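Local coordinates for peptidase M14, carboxypeptidase A (Thermoplasmatales archaeon SCGC AB-540-F20, PDB 4XED), which is probably a zinc carboxypeptidase of the M14 family, represented here by its calcium-binding PKD domain, a small beta sandwich whose own role is not established, at residues A[4-12]-A[78-89]. Residues are numbered along the deposited sequence; the frame is centred on the assembly and turned at random.
With CA (calcium ion), chain B; EDO (1,2-ethanediol), chain C.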
# COMPACT_ATOMS: atom_id res chain seq x y z
N ASN A 4 -17.88 -6.83 14.12
CA ASN A 4 -16.69 -6.24 13.52
C ASN A 4 -16.81 -6.11 12.02
O ASN A 4 -17.33 -7.00 11.34
CB ASN A 4 -15.47 -7.07 13.87
CG ASN A 4 -14.21 -6.46 13.36
OD1 ASN A 4 -13.97 -5.28 13.55
ND2 ASN A 4 -13.39 -7.27 12.71
N ASP A 5 -16.31 -5.00 11.50
CA ASP A 5 -16.26 -4.76 10.05
C ASP A 5 -14.81 -4.72 9.59
O ASP A 5 -13.94 -4.33 10.36
CB ASP A 5 -16.95 -3.42 9.74
CG ASP A 5 -18.34 -3.34 10.33
OD1 ASP A 5 -19.20 -4.13 9.90
OD2 ASP A 5 -18.56 -2.50 11.26
N PRO A 6 -14.55 -5.09 8.32
CA PRO A 6 -13.17 -5.02 7.82
C PRO A 6 -12.78 -3.60 7.50
O PRO A 6 -13.65 -2.73 7.31
CB PRO A 6 -13.22 -5.85 6.54
CG PRO A 6 -14.58 -5.64 6.03
CD PRO A 6 -15.49 -5.48 7.25
N PRO A 7 -11.47 -3.33 7.43
CA PRO A 7 -11.07 -2.00 7.02
C PRO A 7 -11.58 -1.68 5.63
O PRO A 7 -11.84 -2.57 4.79
CB PRO A 7 -9.54 -2.07 7.01
CG PRO A 7 -9.19 -3.17 7.94
CD PRO A 7 -10.30 -4.18 7.74
N ASN A 8 -11.71 -0.38 5.40
CA ASN A 8 -11.95 0.12 4.06
C ASN A 8 -10.76 -0.16 3.15
O ASN A 8 -9.65 -0.42 3.59
CB ASN A 8 -12.31 1.59 4.14
CG ASN A 8 -13.63 1.77 4.82
OD1 ASN A 8 -14.62 1.17 4.43
ND2 ASN A 8 -13.64 2.52 5.91
N ILE A 9 -10.99 -0.09 1.86
CA ILE A 9 -9.93 -0.34 0.92
C ILE A 9 -8.90 0.79 0.99
O ILE A 9 -9.25 1.98 0.92
CB ILE A 9 -10.51 -0.38 -0.50
CG1 ILE A 9 -11.53 -1.51 -0.62
CG2 ILE A 9 -9.44 -0.59 -1.49
CD1 ILE A 9 -12.30 -1.53 -1.93
N PRO A 10 -7.60 0.44 1.08
CA PRO A 10 -6.61 1.51 1.15
C PRO A 10 -6.49 2.35 -0.10
O PRO A 10 -6.73 1.89 -1.22
CB PRO A 10 -5.30 0.76 1.41
CG PRO A 10 -5.74 -0.52 2.11
CD PRO A 10 -7.00 -0.87 1.43
N ASN A 11 -6.06 3.58 0.13
CA ASN A 11 -5.66 4.50 -0.91
C ASN A 11 -4.13 4.55 -0.99
O ASN A 11 -3.46 4.55 0.04
CB ASN A 11 -6.21 5.89 -0.61
CG ASN A 11 -7.70 5.97 -0.72
OD1 ASN A 11 -8.24 6.06 -1.83
ND2 ASN A 11 -8.38 5.81 0.40
N VAL A 12 -3.62 4.66 -2.22
CA VAL A 12 -2.19 4.75 -2.52
C VAL A 12 -1.94 5.91 -3.48
O VAL A 12 -2.47 5.89 -4.58
CB VAL A 12 -1.67 3.46 -3.22
CG1 VAL A 12 -0.17 3.54 -3.43
CG2 VAL A 12 -2.11 2.19 -2.49
N ALA A 78 -2.29 -2.36 -2.18
CA ALA A 78 -2.30 -2.40 -0.73
C ALA A 78 -3.64 -2.84 -0.22
O ALA A 78 -4.68 -2.38 -0.68
CB ALA A 78 -1.94 -1.04 -0.16
N LYS A 79 -3.62 -3.74 0.76
CA LYS A 79 -4.81 -4.13 1.53
C LYS A 79 -4.49 -3.97 3.02
O LYS A 79 -3.32 -3.79 3.39
CB LYS A 79 -5.28 -5.54 1.18
CG LYS A 79 -4.30 -6.63 1.54
CD LYS A 79 -4.82 -8.03 1.22
CE LYS A 79 -3.69 -9.07 1.35
NZ LYS A 79 -4.23 -10.48 1.25
N ALA A 80 -5.53 -3.99 3.85
CA ALA A 80 -5.32 -3.79 5.27
C ALA A 80 -6.16 -4.82 6.02
O ALA A 80 -7.20 -5.30 5.54
CB ALA A 80 -5.75 -2.40 5.68
N LYS A 81 -5.75 -5.16 7.24
CA LYS A 81 -6.56 -6.01 8.09
C LYS A 81 -6.53 -5.44 9.49
O LYS A 81 -5.56 -4.84 9.93
CB LYS A 81 -6.09 -7.45 8.09
CG LYS A 81 -4.84 -7.72 8.87
CD LYS A 81 -4.42 -9.19 8.74
CE LYS A 81 -3.10 -9.41 9.41
NZ LYS A 81 -2.70 -10.84 9.37
N ASP A 82 -7.64 -5.59 10.18
CA ASP A 82 -7.69 -5.11 11.54
C ASP A 82 -7.11 -6.12 12.53
O ASP A 82 -6.57 -7.13 12.14
CB ASP A 82 -9.11 -4.67 11.89
CG ASP A 82 -10.15 -5.79 11.85
OD1 ASP A 82 -9.81 -6.98 11.86
OD2 ASP A 82 -11.35 -5.43 11.86
N ILE A 83 -7.23 -5.84 13.83
CA ILE A 83 -6.63 -6.65 14.87
C ILE A 83 -7.27 -8.03 14.92
O ILE A 83 -6.61 -9.00 15.29
CB ILE A 83 -6.72 -5.95 16.25
CG1 ILE A 83 -6.02 -4.59 16.18
CG2 ILE A 83 -6.14 -6.80 17.36
CD1 ILE A 83 -4.60 -4.62 15.55
N LEU A 84 -8.54 -8.12 14.53
CA LEU A 84 -9.25 -9.39 14.39
C LEU A 84 -9.00 -10.10 13.06
O LEU A 84 -9.62 -11.12 12.76
CB LEU A 84 -10.75 -9.16 14.62
CG LEU A 84 -11.13 -8.82 16.07
CD1 LEU A 84 -12.52 -8.26 16.14
CD2 LEU A 84 -10.99 -10.01 17.04
N ASN A 85 -8.08 -9.57 12.26
CA ASN A 85 -7.64 -10.20 11.02
C ASN A 85 -8.67 -10.22 9.90
O ASN A 85 -8.52 -11.00 8.95
CB ASN A 85 -7.00 -11.56 11.30
CG ASN A 85 -5.79 -11.43 12.17
OD1 ASN A 85 -4.88 -10.67 11.85
ND2 ASN A 85 -5.78 -12.12 13.30
N TYR A 86 -9.63 -9.31 9.98
CA TYR A 86 -10.63 -9.14 8.93
C TYR A 86 -9.99 -8.27 7.85
O TYR A 86 -9.57 -7.14 8.13
CB TYR A 86 -11.86 -8.48 9.53
CG TYR A 86 -13.20 -8.78 8.89
CD1 TYR A 86 -13.33 -9.60 7.79
CD2 TYR A 86 -14.36 -8.24 9.42
CE1 TYR A 86 -14.59 -9.87 7.23
CE2 TYR A 86 -15.62 -8.50 8.88
CZ TYR A 86 -15.72 -9.31 7.78
OH TYR A 86 -16.96 -9.57 7.23
N GLU A 87 -9.91 -8.80 6.64
CA GLU A 87 -9.14 -8.16 5.58
C GLU A 87 -9.98 -7.37 4.59
O GLU A 87 -11.05 -7.82 4.16
CB GLU A 87 -8.34 -9.20 4.78
CG GLU A 87 -7.25 -9.99 5.54
CD GLU A 87 -6.33 -10.87 4.65
OE1 GLU A 87 -6.10 -10.53 3.46
OE2 GLU A 87 -5.80 -11.88 5.16
N SER A 88 -9.46 -6.23 4.17
CA SER A 88 -10.03 -5.41 3.10
C SER A 88 -9.71 -5.95 1.71
O SER A 88 -8.90 -6.84 1.54
CB SER A 88 -9.49 -3.99 3.20
OG SER A 88 -8.18 -3.89 2.67
N SER A 89 -10.35 -5.35 0.72
CA SER A 89 -9.95 -5.48 -0.68
C SER A 89 -8.70 -4.63 -0.98
O SER A 89 -8.23 -3.92 -0.10
CB SER A 89 -11.12 -5.12 -1.60
OG SER A 89 -12.04 -6.18 -1.61
CA CA B . -12.79 -3.59 12.23
C1 EDO C . -1.24 -12.51 0.74
O1 EDO C . -2.10 -12.17 1.82
C2 EDO C . -1.68 -11.72 -0.48
O2 EDO C . -1.25 -12.40 -1.66
O HOH W 1 -12.75 -3.96 1.74
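Pro6 and Tyr86, Pro7 and Ser88, and Pro10 and Lys79 have their CA atoms nearest each other where the extended, proline-rich segment 4-12 runs roughly antiparallel alongside segment 78-89, which starts on strand 72-82 and turns back. No backbone hydrogen bond joins the two; Asp82 to Asn85 form a type I beta turn, beyond which Ser88 N bonds back to Ala80 O. At the calcium end, Asn4 ND2 donates to the syn side of Asp82 OD2 (2.9 Å), with the oxygen nearly in the plane of the Asn4 amide. CG of Asn4 lies anti to the backbone N (chi1 -176°), which carries the amide to the carboxylate with OD1 left to bind calcium. Asp82 OD2 binds the same ion at 2.4 Å, while its OD1 accepts Tyr86 N from above the carboxylate plane, so both oxygens help fix the group. Pro6 CD sits over one face of the Tyr86 ring, 3.9 Å from its centroid, a CH-pi contact; Asn4 O meets the ring edge. Farther along, Pro7 CB and Pro10 CG both pack against Ala80 CB, each at 4.0 Å. Ser88 OG accepts Ala80 N and donates to Ser89 O (2.8 Å), with Pro10 CD resting against it. Losing the Ser88 hydroxyl to an alanine here would probably leave Ala80 N and Ser89 O without these bonds. Asp32, Asn34 and Asp36 complete the calcium site. The arrangement exemplifies a PKD-domain beta sandwich: the leader to edge strand 11-13 of one sheet flanks strand 72-82 of the other, and calcium joins leader, Asp32-Asp36 loop and Asp82.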